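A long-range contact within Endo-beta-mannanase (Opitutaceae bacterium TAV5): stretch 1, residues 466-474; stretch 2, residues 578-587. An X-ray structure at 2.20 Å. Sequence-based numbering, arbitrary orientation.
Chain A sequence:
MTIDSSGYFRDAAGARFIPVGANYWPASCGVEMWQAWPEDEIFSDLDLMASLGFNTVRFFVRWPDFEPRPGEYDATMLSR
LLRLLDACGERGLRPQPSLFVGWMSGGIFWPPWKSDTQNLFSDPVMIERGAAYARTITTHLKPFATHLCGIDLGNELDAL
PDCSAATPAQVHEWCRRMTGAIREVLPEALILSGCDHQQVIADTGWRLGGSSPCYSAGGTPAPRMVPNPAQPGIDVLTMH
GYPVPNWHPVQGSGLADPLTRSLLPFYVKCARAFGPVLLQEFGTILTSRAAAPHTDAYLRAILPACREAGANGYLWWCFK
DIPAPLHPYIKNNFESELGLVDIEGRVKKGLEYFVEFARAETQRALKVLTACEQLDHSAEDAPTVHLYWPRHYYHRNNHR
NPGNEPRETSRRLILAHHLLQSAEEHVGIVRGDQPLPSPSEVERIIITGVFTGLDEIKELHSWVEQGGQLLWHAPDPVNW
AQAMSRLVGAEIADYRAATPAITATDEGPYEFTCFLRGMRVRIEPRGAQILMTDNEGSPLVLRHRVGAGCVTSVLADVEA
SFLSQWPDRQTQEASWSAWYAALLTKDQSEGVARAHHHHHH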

# COMPACT_ATOMS: atom_id res chain seq x y z
N GLN A 466 15.11 -28.98 31.04
CA GLN A 466 14.55 -29.28 32.34
C GLN A 466 13.16 -29.89 32.26
O GLN A 466 12.51 -30.05 33.30
CB GLN A 466 14.48 -28.02 33.22
CG GLN A 466 15.69 -27.11 33.17
CD GLN A 466 15.39 -25.72 33.76
OE1 GLN A 466 14.50 -25.57 34.60
NE2 GLN A 466 16.13 -24.70 33.30
N GLY A 467 12.65 -30.21 31.07
CA GLY A 467 11.42 -30.98 30.97
C GLY A 467 10.30 -30.32 30.20
O GLY A 467 9.23 -30.93 30.06
N GLY A 468 10.48 -29.11 29.68
CA GLY A 468 9.42 -28.49 28.92
C GLY A 468 9.07 -29.29 27.67
O GLY A 468 9.95 -29.84 27.00
N GLN A 469 7.78 -29.37 27.38
CA GLN A 469 7.27 -29.89 26.11
C GLN A 469 7.00 -28.71 25.17
O GLN A 469 6.12 -27.88 25.46
CB GLN A 469 5.99 -30.70 26.33
CG GLN A 469 6.04 -31.62 27.53
CD GLN A 469 7.10 -32.68 27.35
OE1 GLN A 469 6.98 -33.52 26.46
NE2 GLN A 469 8.15 -32.62 28.16
N LEU A 470 7.73 -28.64 24.07
CA LEU A 470 7.64 -27.54 23.11
C LEU A 470 6.98 -28.02 21.82
O LEU A 470 7.50 -28.94 21.16
CB LEU A 470 9.02 -26.95 22.81
CG LEU A 470 9.14 -25.74 21.88
CD1 LEU A 470 8.53 -24.48 22.53
CD2 LEU A 470 10.60 -25.51 21.55
N LEU A 471 5.86 -27.41 21.46
CA LEU A 471 5.25 -27.59 20.14
C LEU A 471 5.60 -26.36 19.30
O LEU A 471 5.10 -25.26 19.57
CB LEU A 471 3.75 -27.79 20.24
CG LEU A 471 3.01 -27.89 18.91
CD1 LEU A 471 3.65 -28.94 17.97
CD2 LEU A 471 1.56 -28.24 19.18
N TRP A 472 6.46 -26.54 18.30
CA TRP A 472 7.06 -25.43 17.56
C TRP A 472 6.48 -25.41 16.15
O TRP A 472 6.92 -26.16 15.27
CB TRP A 472 8.58 -25.56 17.52
CG TRP A 472 9.29 -24.29 17.21
CD1 TRP A 472 8.77 -23.18 16.61
CD2 TRP A 472 10.67 -24.00 17.46
NE1 TRP A 472 9.74 -22.21 16.49
CE2 TRP A 472 10.91 -22.69 17.02
CE3 TRP A 472 11.73 -24.73 18.03
CZ2 TRP A 472 12.16 -22.08 17.12
CZ3 TRP A 472 12.97 -24.12 18.14
CH2 TRP A 472 13.17 -22.81 17.68
N HIS A 473 5.51 -24.53 15.91
CA HIS A 473 4.97 -24.42 14.56
C HIS A 473 5.85 -23.48 13.74
O HIS A 473 5.99 -22.30 14.08
CB HIS A 473 3.52 -23.95 14.58
CG HIS A 473 2.55 -25.04 14.92
ND1 HIS A 473 1.24 -24.79 15.26
CD2 HIS A 473 2.71 -26.38 14.99
CE1 HIS A 473 0.63 -25.94 15.51
NE2 HIS A 473 1.51 -26.92 15.35
N ALA A 474 6.48 -24.03 12.70
CA ALA A 474 7.25 -23.34 11.67
C ALA A 474 8.46 -22.62 12.25
O ALA A 474 8.47 -21.38 12.30
CB ALA A 474 6.35 -22.34 10.93
N ALA A 578 -8.32 -30.58 16.34
CA ALA A 578 -7.75 -31.91 16.56
C ALA A 578 -6.26 -31.96 16.24
O ALA A 578 -5.53 -32.77 16.82
CB ALA A 578 -8.51 -32.94 15.72
N TRP A 579 -5.79 -31.09 15.34
CA TRP A 579 -4.37 -31.03 15.02
C TRP A 579 -3.52 -30.78 16.27
O TRP A 579 -2.52 -31.48 16.49
CB TRP A 579 -4.09 -29.93 13.99
CG TRP A 579 -2.62 -29.74 13.76
CD1 TRP A 579 -1.79 -28.88 14.42
CD2 TRP A 579 -1.79 -30.47 12.82
NE1 TRP A 579 -0.50 -29.01 13.94
CE2 TRP A 579 -0.48 -29.98 12.96
CE3 TRP A 579 -2.04 -31.49 11.90
CZ2 TRP A 579 0.59 -30.46 12.20
CZ3 TRP A 579 -0.98 -31.97 11.14
CH2 TRP A 579 0.31 -31.46 11.30
N TYR A 580 -3.88 -29.77 17.07
CA TYR A 580 -3.07 -29.47 18.26
C TYR A 580 -3.08 -30.63 19.24
O TYR A 580 -2.05 -30.95 19.85
CB TYR A 580 -3.57 -28.20 18.95
CG TYR A 580 -3.35 -26.95 18.16
CD1 TYR A 580 -2.15 -26.24 18.27
CD2 TYR A 580 -4.31 -26.48 17.29
CE1 TYR A 580 -1.92 -25.11 17.53
CE2 TYR A 580 -4.10 -25.35 16.55
CZ TYR A 580 -2.91 -24.67 16.68
OH TYR A 580 -2.72 -23.55 15.93
N ALA A 581 -4.25 -31.26 19.43
CA ALA A 581 -4.34 -32.37 20.38
C ALA A 581 -3.39 -33.51 19.99
O ALA A 581 -2.63 -34.01 20.82
CB ALA A 581 -5.78 -32.88 20.47
N ALA A 582 -3.38 -33.88 18.70
CA ALA A 582 -2.52 -34.98 18.27
C ALA A 582 -1.05 -34.69 18.52
O ALA A 582 -0.28 -35.59 18.89
CB ALA A 582 -2.77 -35.28 16.79
N LEU A 583 -0.62 -33.44 18.34
CA LEU A 583 0.80 -33.13 18.38
C LEU A 583 1.29 -32.75 19.76
O LEU A 583 2.51 -32.74 19.99
CB LEU A 583 1.11 -32.00 17.42
CG LEU A 583 1.04 -32.39 15.94
CD1 LEU A 583 1.92 -31.46 15.21
CD2 LEU A 583 1.50 -33.81 15.74
N LEU A 584 0.39 -32.39 20.68
CA LEU A 584 0.79 -32.03 22.02
C LEU A 584 1.27 -33.26 22.78
O LEU A 584 0.62 -34.31 22.75
CB LEU A 584 -0.38 -31.38 22.75
CG LEU A 584 -0.54 -29.89 22.42
CD1 LEU A 584 -1.79 -29.32 23.07
CD2 LEU A 584 0.71 -29.14 22.85
N THR A 585 2.42 -33.13 23.45
CA THR A 585 2.98 -34.19 24.27
C THR A 585 2.96 -33.78 25.73
O THR A 585 2.78 -32.61 26.06
CB THR A 585 4.43 -34.52 23.85
OG1 THR A 585 5.25 -33.36 24.00
CG2 THR A 585 4.48 -35.01 22.40
N LYS A 586 3.14 -34.77 26.61
CA LYS A 586 3.20 -34.52 28.05
C LYS A 586 4.31 -35.35 28.69
O LYS A 586 4.48 -36.54 28.39
CB LYS A 586 1.86 -34.82 28.73
CG LYS A 586 0.81 -33.73 28.51
CD LYS A 586 0.43 -33.01 29.80
CE LYS A 586 -0.76 -33.68 30.46
NZ LYS A 586 -0.89 -33.24 31.88
N ASP A 587 5.08 -34.69 29.56
CA ASP A 587 6.15 -35.27 30.38
C ASP A 587 5.67 -36.48 31.21
O ASP A 587 5.81 -37.64 30.80
CB ASP A 587 6.73 -34.17 31.29
CG ASP A 587 7.66 -34.71 32.38
OD1 ASP A 587 8.89 -34.49 32.26
OD2 ASP A 587 7.16 -35.31 33.36

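The strand Gln469–His473 runs beside the C-terminal end of a helix that begins earlier in the chain and ends at Leu583, and beside the loop that follows it. The two elements point in broadly opposite senses, with axes 10.5 Å apart at closest approach and 137° between their directions. The backbones come nearest beyond the helix, where the CA atoms of Gln469 and Thr585 lie 6.3 Å apart. Strand alternation supplies the bumps: Gln469, Leu471 and His473 direct their CA-to-CB bonds toward the other stretch, whereas that of Leu470 points away.

Leu471 is the central knob. Its two methyl branches spread over a hollow lined by Tyr580, Leu583 and Leu584: Leu471 CD1 and CD2 both lie against Leu583 CB, at 4.0 and 4.2 Å, and Leu471 CD2 also comes within 3.9 Å of Leu584 CD2 and 4.3 Å of Tyr580 CD1. These are van der Waals distances, and the apolar surfaces fit closely.

At one end of this apolar patch, His473 sets its imidazole against two helix side chains whose CA-to-CB bonds point sideways but whose rings reach inward. His473 CE1 lies 3.4 Å from Tyr580 CE1, which approaches the imidazole edge, and His473 NE2 lies 3.2 Å from Trp579 NE1. Both ring pairs are oblique, with planes inclined by about 50°.

At the other end the chemistry turns polar. Gln469 folds back through two m rotamers, and its NE2 donates to Gly467 O at 2.8 Å within its own stretch. Gln469 OE1 accepts a 3.0 Å hydrogen bond from Thr585 OG1. The Gln469 amide also fills the space beside the departing loop, its CD 3.6 Å from Asp587 N and its NE2 3.8 Å from Asp587 CB. Altogether the contact buries 443 Å², summed over both sides.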